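Local atomic coordinates of rhodopsin (PDB entry 2Z73), a protein that senses dim light for vision, coupling the light-driven isomerization of its 11-cis retinal to G-protein signalling that activates phospholipase C. Residues 126-131 against 153-158; 70-75 against 145-150. All coordinates share one frame; numbering follows the deposited sequence.

Contact 1. Residues 126-131 against 153-158; sequences MAMISI and FIMIIF
Met-128 and Met-155 carry this contact, and Phe-158 and Ile-131 extend it. The two methionine side chains cross obliquely. The sulfur of Met-128 lies beside the base of Met-155, with SD 3.9 Å from Met-155 CB. The end of Met-155 reaches toward the carbonyl of Met-128. Its methyl CE comes 3.7 Å from Met-128 O, a van der Waals approach to the carbonyl oxygen. The same methyl is 3.9 Å from Met-128 SD and 4.0 Å from Ile-131 CG2, so one carbon touches a carbonyl, a thioether and a branched side chain.

Met-128 CE goes the other way and ends at Phe-158. It sits at the edge of the ring, in its plane, 3.4 Å from Phe-158 CD2 and just as near to Phe-158 CE2. These two side chains meet at about a right angle. The side chains meet only through apolar contacts.

This is packing between transmembrane helices 3 and 4 of the seven-helix rhodopsin-type bundle. The two segments run roughly antiparallel, at 148°, and their axes come no closer than 10.4 Å. Long side chains span that gap. The nearest CA atoms are those of Met-128 and Met-155, 6.8 Å apart.

Bends position the methyl groups. Met-128 folds at chi2 (-51°) and again at chi3, which swings CE off to the Phe-158 edge. Met-155 is extended through chi2 (157°) and turns at its last torsion, which carries CE across to helix 104-138. Further out, Phe-158 also meets the ring of Trp-162. Phe-72 of helix 70-87 touches both methionines, and Ile-131 packs on Ile-215 and Cys-219 of helix 195-224.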
# COMPACT_ATOMS: atom_id res chain seq x y z
N MET A 126 0.54 4.52 4.98
CA MET A 126 1.57 3.81 5.73
C MET A 126 2.39 4.84 6.51
O MET A 126 2.78 4.60 7.65
CB MET A 126 2.46 2.98 4.79
CG MET A 126 1.81 1.68 4.33
SD MET A 126 2.85 0.67 3.24
CE MET A 126 1.69 0.18 1.97
N ALA A 127 2.62 6.00 5.90
CA ALA A 127 3.37 7.06 6.56
C ALA A 127 2.65 7.42 7.87
O ALA A 127 3.28 7.48 8.93
CB ALA A 127 3.48 8.28 5.66
N MET A 128 1.34 7.65 7.80
CA MET A 128 0.56 7.99 8.98
C MET A 128 0.65 6.86 10.00
O MET A 128 0.60 7.10 11.22
CB MET A 128 -0.91 8.20 8.63
CG MET A 128 -1.17 9.30 7.63
SD MET A 128 -0.35 10.82 8.12
CE MET A 128 0.40 11.27 6.57
N ILE A 129 0.78 5.64 9.51
CA ILE A 129 0.87 4.50 10.40
C ILE A 129 2.24 4.48 11.05
O ILE A 129 2.38 4.12 12.22
CB ILE A 129 0.67 3.17 9.66
CG1 ILE A 129 -0.74 3.12 9.07
CG2 ILE A 129 0.88 2.00 10.63
CD1 ILE A 129 -1.01 1.87 8.22
N SER A 130 3.26 4.88 10.30
CA SER A 130 4.62 4.91 10.81
C SER A 130 4.75 5.99 11.88
O SER A 130 5.60 5.90 12.77
CB SER A 130 5.61 5.20 9.68
OG SER A 130 5.48 6.53 9.23
N ILE A 131 3.89 7.01 11.79
CA ILE A 131 3.91 8.10 12.75
C ILE A 131 3.30 7.63 14.06
O ILE A 131 3.82 7.92 15.14
CB ILE A 131 3.11 9.29 12.22
CG1 ILE A 131 3.79 9.83 10.96
CG2 ILE A 131 3.01 10.35 13.27
CD1 ILE A 131 3.09 11.01 10.35
N PHE A 153 -8.52 11.03 12.12
CA PHE A 153 -9.42 11.57 11.11
C PHE A 153 -8.77 12.69 10.29
O PHE A 153 -8.88 12.71 9.07
CB PHE A 153 -10.71 12.08 11.77
CG PHE A 153 -11.68 12.69 10.81
CD1 PHE A 153 -12.14 11.98 9.70
CD2 PHE A 153 -12.14 14.00 10.99
CE1 PHE A 153 -13.03 12.56 8.79
CE2 PHE A 153 -13.03 14.58 10.09
CZ PHE A 153 -13.47 13.86 8.99
N ILE A 154 -8.09 13.61 10.96
CA ILE A 154 -7.43 14.71 10.25
C ILE A 154 -6.31 14.15 9.38
O ILE A 154 -6.13 14.57 8.24
CB ILE A 154 -6.82 15.74 11.24
CG1 ILE A 154 -7.89 16.21 12.22
CG2 ILE A 154 -6.28 16.93 10.48
CD1 ILE A 154 -7.33 16.92 13.44
N MET A 155 -5.57 13.19 9.91
CA MET A 155 -4.48 12.59 9.15
C MET A 155 -4.95 11.96 7.82
O MET A 155 -4.36 12.23 6.78
CB MET A 155 -3.73 11.57 10.02
CG MET A 155 -2.75 12.25 11.00
SD MET A 155 -2.25 11.37 12.51
CE MET A 155 -0.77 10.51 11.95
N ILE A 156 -6.02 11.16 7.85
CA ILE A 156 -6.47 10.57 6.59
C ILE A 156 -6.95 11.65 5.61
O ILE A 156 -6.76 11.51 4.40
CB ILE A 156 -7.61 9.52 6.79
CG1 ILE A 156 -8.93 10.21 7.07
CG2 ILE A 156 -7.24 8.57 7.91
CD1 ILE A 156 -10.10 9.25 7.17
N ILE A 157 -7.55 12.71 6.14
CA ILE A 157 -8.00 13.81 5.28
C ILE A 157 -6.78 14.37 4.56
O ILE A 157 -6.85 14.72 3.38
CB ILE A 157 -8.65 14.96 6.09
CG1 ILE A 157 -10.00 14.51 6.65
CG2 ILE A 157 -8.83 16.18 5.20
CD1 ILE A 157 -10.73 15.59 7.42
N PHE A 158 -5.66 14.47 5.28
CA PHE A 158 -4.43 14.95 4.66
C PHE A 158 -4.05 13.95 3.58
O PHE A 158 -3.71 14.32 2.45
CB PHE A 158 -3.29 15.05 5.67
CG PHE A 158 -1.93 15.10 5.03
CD1 PHE A 158 -1.57 16.16 4.21
CD2 PHE A 158 -1.03 14.06 5.21
CE1 PHE A 158 -0.32 16.19 3.57
CE2 PHE A 158 0.22 14.07 4.58
CZ PHE A 158 0.57 15.14 3.76

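Contact 2. Residues 70-75 against 145-150; sequences NMFIIN and KKMSHR. With BOG (octyl beta-D-glucopyranoside), chain C.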
# COMPACT_ATOMS: atom_id res chain seq x y z
N ASN A 70 -6.19 2.01 13.86
CA ASN A 70 -6.70 0.99 12.94
C ASN A 70 -7.47 1.60 11.78
O ASN A 70 -7.72 0.93 10.77
CB ASN A 70 -7.58 0.00 13.69
CG ASN A 70 -6.78 -1.04 14.41
OD1 ASN A 70 -7.31 -1.81 15.20
ND2 ASN A 70 -5.49 -1.09 14.13
N MET A 71 -7.87 2.85 11.93
CA MET A 71 -8.58 3.55 10.87
C MET A 71 -7.63 3.60 9.67
O MET A 71 -8.05 3.42 8.52
CB MET A 71 -8.96 4.97 11.33
CG MET A 71 -10.14 5.03 12.31
SD MET A 71 -10.43 6.68 13.04
CE MET A 71 -10.67 7.67 11.50
N PHE A 72 -6.34 3.84 9.95
CA PHE A 72 -5.33 3.89 8.90
C PHE A 72 -5.35 2.57 8.14
O PHE A 72 -5.29 2.56 6.91
CB PHE A 72 -3.92 4.11 9.46
CG PHE A 72 -3.74 5.41 10.20
CD1 PHE A 72 -4.30 6.59 9.73
CD2 PHE A 72 -2.99 5.46 11.38
CE1 PHE A 72 -4.13 7.80 10.43
CE2 PHE A 72 -2.82 6.65 12.07
CZ PHE A 72 -3.38 7.82 11.60
N ILE A 73 -5.42 1.47 8.88
CA ILE A 73 -5.45 0.14 8.27
C ILE A 73 -6.65 0.02 7.34
O ILE A 73 -6.55 -0.51 6.23
CB ILE A 73 -5.54 -0.99 9.34
CG1 ILE A 73 -4.17 -1.23 9.98
CG2 ILE A 73 -6.03 -2.29 8.70
CD1 ILE A 73 -4.18 -2.29 11.08
N ILE A 74 -7.79 0.51 7.80
CA ILE A 74 -9.00 0.46 7.00
C ILE A 74 -8.80 1.30 5.76
O ILE A 74 -9.07 0.86 4.64
CB ILE A 74 -10.22 0.94 7.83
CG1 ILE A 74 -10.54 -0.10 8.91
CG2 ILE A 74 -11.45 1.14 6.93
CD1 ILE A 74 -11.58 0.33 9.92
N ASN A 75 -8.31 2.53 5.95
CA ASN A 75 -8.08 3.44 4.84
C ASN A 75 -7.17 2.79 3.80
O ASN A 75 -7.40 2.92 2.59
CB ASN A 75 -7.45 4.74 5.35
CG ASN A 75 -7.25 5.76 4.25
OD1 ASN A 75 -8.21 6.30 3.71
ND2 ASN A 75 -6.00 6.01 3.90
N LYS A 145 2.40 8.21 23.34
CA LYS A 145 1.11 8.80 22.97
C LYS A 145 0.33 7.90 22.02
O LYS A 145 0.86 7.47 20.99
CB LYS A 145 1.34 10.17 22.33
CG LYS A 145 0.38 11.27 22.76
CD LYS A 145 -1.04 11.03 22.29
CE LYS A 145 -1.91 12.26 22.51
NZ LYS A 145 -1.99 12.69 23.94
N LYS A 146 -0.92 7.61 22.37
CA LYS A 146 -1.78 6.78 21.54
C LYS A 146 -2.55 7.64 20.55
O LYS A 146 -2.78 8.83 20.79
CB LYS A 146 -2.77 6.00 22.41
CG LYS A 146 -2.67 4.49 22.27
CD LYS A 146 -1.36 3.97 22.82
CE LYS A 146 -1.27 2.46 22.68
NZ LYS A 146 -0.05 1.92 23.34
N MET A 147 -2.97 7.04 19.45
CA MET A 147 -3.71 7.75 18.41
C MET A 147 -5.14 8.07 18.85
O MET A 147 -5.80 7.26 19.49
CB MET A 147 -3.73 6.91 17.13
CG MET A 147 -4.32 7.62 15.93
SD MET A 147 -3.50 9.19 15.59
CE MET A 147 -2.01 8.61 14.75
N SER A 148 -5.60 9.27 18.49
CA SER A 148 -6.94 9.69 18.83
C SER A 148 -7.77 9.84 17.55
O SER A 148 -7.23 10.13 16.49
CB SER A 148 -6.91 11.04 19.57
OG SER A 148 -6.47 12.08 18.72
N HIS A 149 -9.08 9.62 17.67
CA HIS A 149 -9.97 9.74 16.53
C HIS A 149 -9.79 11.09 15.85
O HIS A 149 -9.71 11.17 14.62
CB HIS A 149 -11.43 9.56 16.97
CG HIS A 149 -11.77 8.16 17.38
ND1 HIS A 149 -11.86 7.13 16.47
CD2 HIS A 149 -12.03 7.63 18.59
CE1 HIS A 149 -12.16 6.01 17.11
NE2 HIS A 149 -12.27 6.29 18.40
N ARG A 150 -9.72 12.15 16.65
CA ARG A 150 -9.53 13.48 16.10
C ARG A 150 -8.32 13.46 15.19
O ARG A 150 -8.44 13.61 13.97
CB ARG A 150 -9.31 14.50 17.22
CG ARG A 150 -10.59 15.09 17.79
CD ARG A 150 -11.55 14.01 18.27
NE ARG A 150 -10.92 13.15 19.26
CZ ARG A 150 -11.49 12.05 19.75
NH1 ARG A 150 -10.85 11.32 20.66
NH2 ARG A 150 -12.69 11.68 19.34
C1 BOG C . -3.47 -1.12 19.46
O1 BOG C . -2.55 -0.77 18.52
C2 BOG C . -2.96 -2.48 19.87
O2 BOG C . -2.94 -3.45 18.75
C3 BOG C . -3.94 -2.84 20.89
O3 BOG C . -3.48 -4.08 21.28
C4 BOG C . -3.94 -1.77 22.05
O4 BOG C . -4.87 -2.11 23.03
C5 BOG C . -4.43 -0.46 21.60
O5 BOG C . -3.48 -0.12 20.60
C6 BOG C . -4.42 0.63 22.75
O6 BOG C . -4.95 1.95 22.21
C1' BOG C . -3.38 -0.17 17.57
C2' BOG C . -2.40 0.50 16.74
C3' BOG C . -2.70 -0.06 15.40
C4' BOG C . -1.38 -0.15 14.86
C5' BOG C . -1.61 -0.36 13.41
C6' BOG C . -0.44 -1.09 13.05
C7' BOG C . -0.69 -1.38 11.63
C8' BOG C . 0.06 -2.57 11.44
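Met-71 and His-149 have the nearest CA atoms of the two segments, 8.5 Å apart. Residues 71-75 are helical. Residues 145-148 form an extended stretch of loop, and helix 149-167 begins right after it. Ser-148 is the N-cap, and its OG accepts a hydrogen bond from the backbone N of Arg-151.

Two sulfur-aromatic contacts bridge the segments. Met-71 SD lies at the edge of the His-149 imidazole, 3.7 Å from His-149 ND1, and the side chains cross at about a right angle. His-149 starts out away from the helix, but its ring comes back toward it.

The contact lies at the cytoplasmic end of the seven-helix bundle. The second intracellular loop, between transmembrane helices 3 and 4, here meets the start of transmembrane helix 2.

Phe-72 and Met-147 approach from opposite directions. Met-147 CE meets the ring edge in plane, 3.4 Å from Phe-72 CE2 and 3.5 Å from Phe-72 CZ. The sulfur stands obliquely, 69° off the ring normal. Met-147 has CG opposite its backbone N (chi1 -173°) and then bends at chi2 and chi3, which brings the methyl to the ring.

An octyl glucoside lies alongside. Its tail atom C7' is 3.6 Å from Ile-73 CD1, and its sugar O6 is 3.4 Å from Lys-146 CG. Lys-146 NZ forms a salt bridge with Glu-256.

Of the four segments, 70-75 comes first from the N terminus, at the start of transmembrane helix 2. The chain then reaches 126-131 near the cytoplasmic end of helix 104-138, then the loop segment 145-150, then 153-158. Contact 2 closes a long loop of 69 residues. Contact 1 closes a short one of 21, which contains 145-150. The segments alternate, so the two contacts cross rather than nest. Their centres are about 8 Å apart, and they touch. Phe-72 CB packs 3.4 Å from Ile-129 CG1, and Met-147 CE lies 3.6 Å from Met-155 SD. Together they join transmembrane helices 2, 3 and 4 and the second intracellular loop.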